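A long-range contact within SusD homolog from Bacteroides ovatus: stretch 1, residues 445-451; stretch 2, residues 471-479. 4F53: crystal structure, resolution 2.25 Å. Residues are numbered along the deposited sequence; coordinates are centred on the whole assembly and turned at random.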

ATOM      1  N   SER A 445      -1.212  -0.613   2.877  1.00 24.18           N
ATOM      2  CA  SER A 445      -1.854  -1.562   3.812  1.00 24.30           C
ATOM      3  C   SER A 445      -0.891  -2.638   4.336  1.00 26.76           C
ATOM      4  O   SER A 445      -1.068  -3.072   5.471  1.00 26.68           O
ATOM      5  N   TRP A 446       0.122  -3.034   3.546  1.00 24.76           N
ATOM      6  CA  TRP A 446       1.170  -3.954   4.010  1.00 25.42           C
ATOM      7  C   TRP A 446       2.022  -3.216   5.088  1.00 30.55           C
ATOM      8  O   TRP A 446       2.292  -3.753   6.171  1.00 30.84           O
ATOM      9  N   THR A 447       2.384  -1.963   4.817  1.00 27.84           N
ATOM     10  CA  THR A 447       3.163  -1.166   5.771  1.00 28.21           C
ATOM     11  C   THR A 447       2.364  -1.006   7.097  1.00 30.79           C
ATOM     12  O   THR A 447       2.928  -1.135   8.179  1.00 31.27           O
ATOM     13  N   GLU A 448       1.063  -0.764   7.000  1.00 25.80           N
ATOM     14  CA  GLU A 448       0.224  -0.537   8.181  1.00 25.19           C
ATOM     15  C   GLU A 448      -0.033  -1.828   8.960  1.00 28.06           C
ATOM     16  O   GLU A 448      -0.139  -1.786  10.182  1.00 27.10           O
ATOM     17  N   TYR A 449      -0.075  -2.971   8.253  1.00 26.07           N
ATOM     18  CA  TYR A 449      -0.230  -4.286   8.866  1.00 25.54           C
ATOM     19  C   TYR A 449       1.018  -4.597   9.726  1.00 28.23           C
ATOM     20  O   TYR A 449       0.912  -5.042  10.884  1.00 27.09           O
ATOM     21  N   ARG A 450       2.198  -4.342   9.150  1.00 22.74           N
ATOM     22  CA  ARG A 450       3.452  -4.552   9.851  1.00 22.87           C
ATOM     23  C   ARG A 450       3.565  -3.628  11.063  1.00 29.45           C
ATOM     24  O   ARG A 450       3.904  -4.090  12.134  1.00 30.40           O
ATOM     25  N   ARG A 451       3.251  -2.341  10.907  1.00 26.75           N
ATOM     26  CA  ARG A 451       3.370  -1.363  11.980  1.00 26.08           C
ATOM     27  C   ARG A 451       2.430  -1.669  13.165  1.00 30.31           C
ATOM     28  O   ARG A 451       2.871  -1.646  14.313  1.00 29.22           O
ATOM     29  N   ASP A 471       4.944 -17.565  10.345  1.00 46.79           N
ATOM     30  CA  ASP A 471       3.577 -17.600   9.825  1.00 46.14           C
ATOM     31  C   ASP A 471       2.680 -16.490  10.368  1.00 48.68           C
ATOM     32  O   ASP A 471       1.908 -15.951   9.603  1.00 47.94           O
ATOM     33  N   ALA A 472       2.790 -16.150  11.647  1.00 45.78           N
ATOM     34  CA  ALA A 472       2.009 -15.089  12.287  1.00 46.04           C
ATOM     35  C   ALA A 472       2.479 -13.675  11.867  1.00 49.06           C
ATOM     36  O   ALA A 472       1.657 -12.774  11.741  1.00 48.67           O
ATOM     37  N   GLU A 473       3.790 -13.497  11.653  1.00 43.92           N
ATOM     38  CA  GLU A 473       4.412 -12.227  11.270  1.00 42.15           C
ATOM     39  C   GLU A 473       4.321 -11.919   9.779  1.00 40.27           C
ATOM     40  O   GLU A 473       4.190 -10.758   9.410  1.00 38.82           O
ATOM     41  N   GLY A 474       4.496 -12.939   8.942  1.00 35.78           N
ATOM     42  CA  GLY A 474       4.560 -12.785   7.494  1.00 33.71           C
ATOM     43  C   GLY A 474       5.837 -12.070   7.084  1.00 34.94           C
ATOM     44  O   GLY A 474       6.773 -11.964   7.877  1.00 35.97           O
ATOM     45  N   ALA A 475       5.913 -11.608   5.843  1.00 30.91           N
ATOM     46  CA  ALA A 475       7.090 -10.877   5.351  1.00 30.36           C
ATOM     47  C   ALA A 475       7.131  -9.472   5.987  1.00 31.04           C
ATOM     48  O   ALA A 475       6.145  -8.745   5.978  1.00 29.90           O
ATOM     49  N   ARG A 476       8.265  -9.116   6.563  1.00 29.89           N
ATOM     50  CA  ARG A 476       8.478  -7.851   7.261  1.00 27.90           C
ATOM     51  C   ARG A 476       9.226  -6.882   6.373  1.00 31.70           C
ATOM     52  O   ARG A 476       9.245  -5.675   6.621  1.00 30.93           O
ATOM     53  N   ARG A 477       9.843  -7.421   5.328  1.00 28.36           N
ATOM     54  CA  ARG A 477      10.602  -6.648   4.351  1.00 29.49           C
ATOM     55  C   ARG A 477      10.996  -7.574   3.198  1.00 35.51           C
ATOM     56  O   ARG A 477      10.655  -8.757   3.204  1.00 36.57           O
HETATM   57  N   MSE A 478      11.715  -7.023   2.221  1.00 31.01           N
HETATM   58  CA  MSE A 478      12.302  -7.780   1.134  1.00 30.45           C
HETATM   59  C   MSE A 478      13.798  -7.772   1.333  1.00 36.17           C
HETATM   60  O   MSE A 478      14.334  -6.749   1.783  1.00 33.34           O
ATOM     61  N   PRO A 479      14.497  -8.893   1.021  1.00 36.28           N
ATOM     62  CA  PRO A 479      15.961  -8.876   1.118  1.00 37.18           C
ATOM     63  C   PRO A 479      16.565  -8.127  -0.065  1.00 43.93           C
ATOM     64  O   PRO A 479      15.938  -8.042  -1.120  1.00 43.37           O
TER

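Packing of a helix (445-451) against a loop (471-479) in the SusD homolog, built round Arg-476, Arg-450 and Trp-446, which lose the most surface to the contact. Arg-450 points its CA-to-CB bond toward the loop; with chi1 m, chi2 t and chi3 m its guanidinium reaches the backbone of Arg-476, where Arg-450 NH1 donates a hydrogen bond to Arg-476 O (2.8 Å), the acceptor lying near the guanidinium plane. A weak bond from Arg-450 NE to Trp-446 O (3.3 Å) ties the same group back to its own helix. Arg-476 starts away from the helix, but three m rotamers (chi1 to chi3) fold the chain back, so that one face of its guanidinium lies over Arg-450 CA. Arg-476 NH1 donates to Glu-473 O (2.9 Å), bracing the loop internally, and to water 1 (3.1 Å), which in turn donates to Tyr-449 O (2.8 Å) and so bridges the stretches. The CA-to-CB bond of Trp-446 points sideways to the loop, but with chi1 t the end of the side chain comes nearer: Trp-446 NE1 donates to Ala-475 O (3.0 Å) at the ring edge, while CZ2 packs on Ala-475 CB (4.3 Å) and CH2 approaches CG of the selenomethionine Met-478 (4.5 Å). Tyr-449, also chi1 t, starts sideways to the loop and brings its ring nearer, with Tyr-449 CE2 3.9 Å from Glu-473 O at the ring edge.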

ATOM      1  CB  SER A 445      -3.088  -2.210   3.191  1.00 24.10           C
ATOM      2  OG  SER A 445      -4.064  -1.187   3.117  1.00 28.02           O
ATOM      3  CB  TRP A 446       2.058  -4.474   2.835  1.00 24.29           C
ATOM      4  CG  TRP A 446       3.239  -5.311   3.289  1.00 25.52           C
ATOM      5  CD1 TRP A 446       3.258  -6.211   4.320  1.00 28.41           C
ATOM      6  CD2 TRP A 446       4.568  -5.327   2.719  1.00 25.98           C
ATOM      7  NE1 TRP A 446       4.506  -6.790   4.424  1.00 28.62           N
ATOM      8  CE2 TRP A 446       5.337  -6.246   3.477  1.00 29.78           C
ATOM      9  CE3 TRP A 446       5.193  -4.632   1.652  1.00 26.91           C
ATOM     10  CZ2 TRP A 446       6.691  -6.520   3.185  1.00 28.88           C
ATOM     11  CZ3 TRP A 446       6.534  -4.895   1.372  1.00 28.56           C
ATOM     12  CH2 TRP A 446       7.270  -5.822   2.133  1.00 29.57           C
ATOM     13  CB  THR A 447       3.523   0.185   5.129  1.00 32.50           C
ATOM     14  OG1 THR A 447       4.337  -0.056   3.974  1.00 32.58           O
ATOM     15  CG2 THR A 447       4.236   1.097   6.067  1.00 26.23           C
ATOM     16  CB  GLU A 448      -1.085   0.193   7.779  1.00 25.18           C
ATOM     17  CG  GLU A 448      -0.763   1.655   7.435  1.00 33.92           C
ATOM     18  CD  GLU A 448      -0.156   2.459   8.580  1.00 43.24           C
ATOM     19  OE1 GLU A 448      -0.949   2.945   9.412  1.00 40.41           O
ATOM     20  OE2 GLU A 448       1.092   2.544   8.697  1.00 38.14           O
ATOM     21  CB  TYR A 449      -0.458  -5.361   7.792  1.00 25.95           C
ATOM     22  CG  TYR A 449      -0.402  -6.745   8.375  1.00 28.91           C
ATOM     23  CD1 TYR A 449      -1.458  -7.242   9.133  1.00 31.30           C
ATOM     24  CD2 TYR A 449       0.762  -7.515   8.287  1.00 29.70           C
ATOM     25  CE1 TYR A 449      -1.384  -8.488   9.746  1.00 34.03           C
ATOM     26  CE2 TYR A 449       0.842  -8.774   8.886  1.00 30.81           C
ATOM     27  CZ  TYR A 449      -0.239  -9.257   9.609  1.00 38.87           C
ATOM     28  OH  TYR A 449      -0.191 -10.481  10.228  1.00 43.29           O
ATOM     29  CB  ARG A 450       4.634  -4.337   8.917  1.00 20.15           C
ATOM     30  CG  ARG A 450       4.756  -5.408   7.835  1.00 23.67           C
ATOM     31  CD  ARG A 450       5.947  -5.075   6.935  1.00 26.18           C
ATOM     32  NE  ARG A 450       5.615  -4.048   5.931  1.00 28.18           N
ATOM     33  CZ  ARG A 450       6.519  -3.400   5.196  1.00 38.57           C
ATOM     34  NH1 ARG A 450       7.816  -3.635   5.365  1.00 24.42           N
ATOM     35  NH2 ARG A 450       6.137  -2.504   4.305  1.00 28.26           N
ATOM     36  CB  ARG A 451       3.094   0.070  11.446  1.00 22.06           C
ATOM     37  CG  ARG A 451       3.373   1.164  12.498  1.00 19.11           C
ATOM     38  CD  ARG A 451       3.154   2.577  11.999  1.00 22.56           C
ATOM     39  NE  ARG A 451       1.776   2.851  11.556  1.00 27.36           N
ATOM     40  CZ  ARG A 451       0.786   3.286  12.336  1.00 31.75           C
ATOM     41  NH1 ARG A 451       0.977   3.448  13.636  1.00 26.16           N
ATOM     42  NH2 ARG A 451      -0.414   3.514  11.829  1.00 24.41           N
ATOM     43  CB  ASP A 471       2.922 -18.959  10.087  1.00 49.96           C
ATOM     44  CG  ASP A 471       3.476 -20.091   9.230  1.00 66.82           C
ATOM     45  OD1 ASP A 471       3.821 -19.832   8.055  1.00 68.25           O
ATOM     46  OD2 ASP A 471       3.556 -21.235   9.737  1.00 76.08           O
ATOM     47  CB  ALA A 472       2.097 -15.224  13.798  1.00 47.48           C
ATOM     48  CB  GLU A 473       5.904 -12.256  11.639  1.00 44.51           C
ATOM     49  CG  GLU A 473       6.186 -12.204  13.120  1.00 54.62           C
ATOM     50  CD  GLU A 473       6.733 -10.860  13.526  1.00 65.26           C
ATOM     51  OE1 GLU A 473       7.890 -10.547  13.159  1.00 42.53           O
ATOM     52  OE2 GLU A 473       5.980 -10.093  14.164  1.00 75.48           O
ATOM     53  CB  ALA A 475       7.041 -10.782   3.827  1.00 30.87           C
ATOM     54  CB  ARG A 476       9.246  -8.082   8.582  1.00 28.18           C
ATOM     55  CG  ARG A 476       8.640  -9.165   9.479  1.00 29.79           C
ATOM     56  CD  ARG A 476       7.143  -8.960   9.692  1.00 31.53           C
ATOM     57  NE  ARG A 476       6.882  -7.767  10.488  1.00 29.25           N
ATOM     58  CZ  ARG A 476       5.719  -7.499  11.056  1.00 35.96           C
ATOM     59  NH1 ARG A 476       4.675  -8.295  10.856  1.00 31.28           N
ATOM     60  NH2 ARG A 476       5.585  -6.435  11.831  1.00 27.50           N
ATOM     61  CB  ARG A 477      11.859  -6.008   5.019  1.00 28.71           C
ATOM     62  CG  ARG A 477      12.914  -7.032   5.424  1.00 31.87           C
ATOM     63  CD  ARG A 477      14.157  -6.411   6.022  1.00 29.99           C
ATOM     64  NE  ARG A 477      15.000  -5.717   5.048  1.00 35.06           N
ATOM     65  CZ  ARG A 477      16.016  -6.256   4.385  1.00 46.17           C
ATOM     66  NH1 ARG A 477      16.280  -7.554   4.500  1.00 33.74           N
ATOM     67  NH2 ARG A 477      16.745  -5.514   3.560  1.00 38.22           N
HETATM   68  CB  MSE A 478      11.914  -7.190  -0.242  1.00 31.45           C
HETATM   69  CG  MSE A 478      10.444  -7.401  -0.588  1.00 35.93           C
HETATM   70 SE   MSE A 478       9.985  -9.248  -0.972  0.75 43.84          SE
HETATM   71  CE  MSE A 478      11.113  -9.574  -2.546  1.00 42.22           C
ATOM     72  CB  PRO A 479      16.328 -10.358   1.105  1.00 39.90           C
ATOM     73  CG  PRO A 479      15.239 -11.019   0.327  1.00 43.58           C
ATOM     74  CD  PRO A 479      13.999 -10.173   0.460  1.00 38.02           C
TER
HETATM   75  O   HOH W   1       2.200  -7.163  12.252  1.00 40.72           O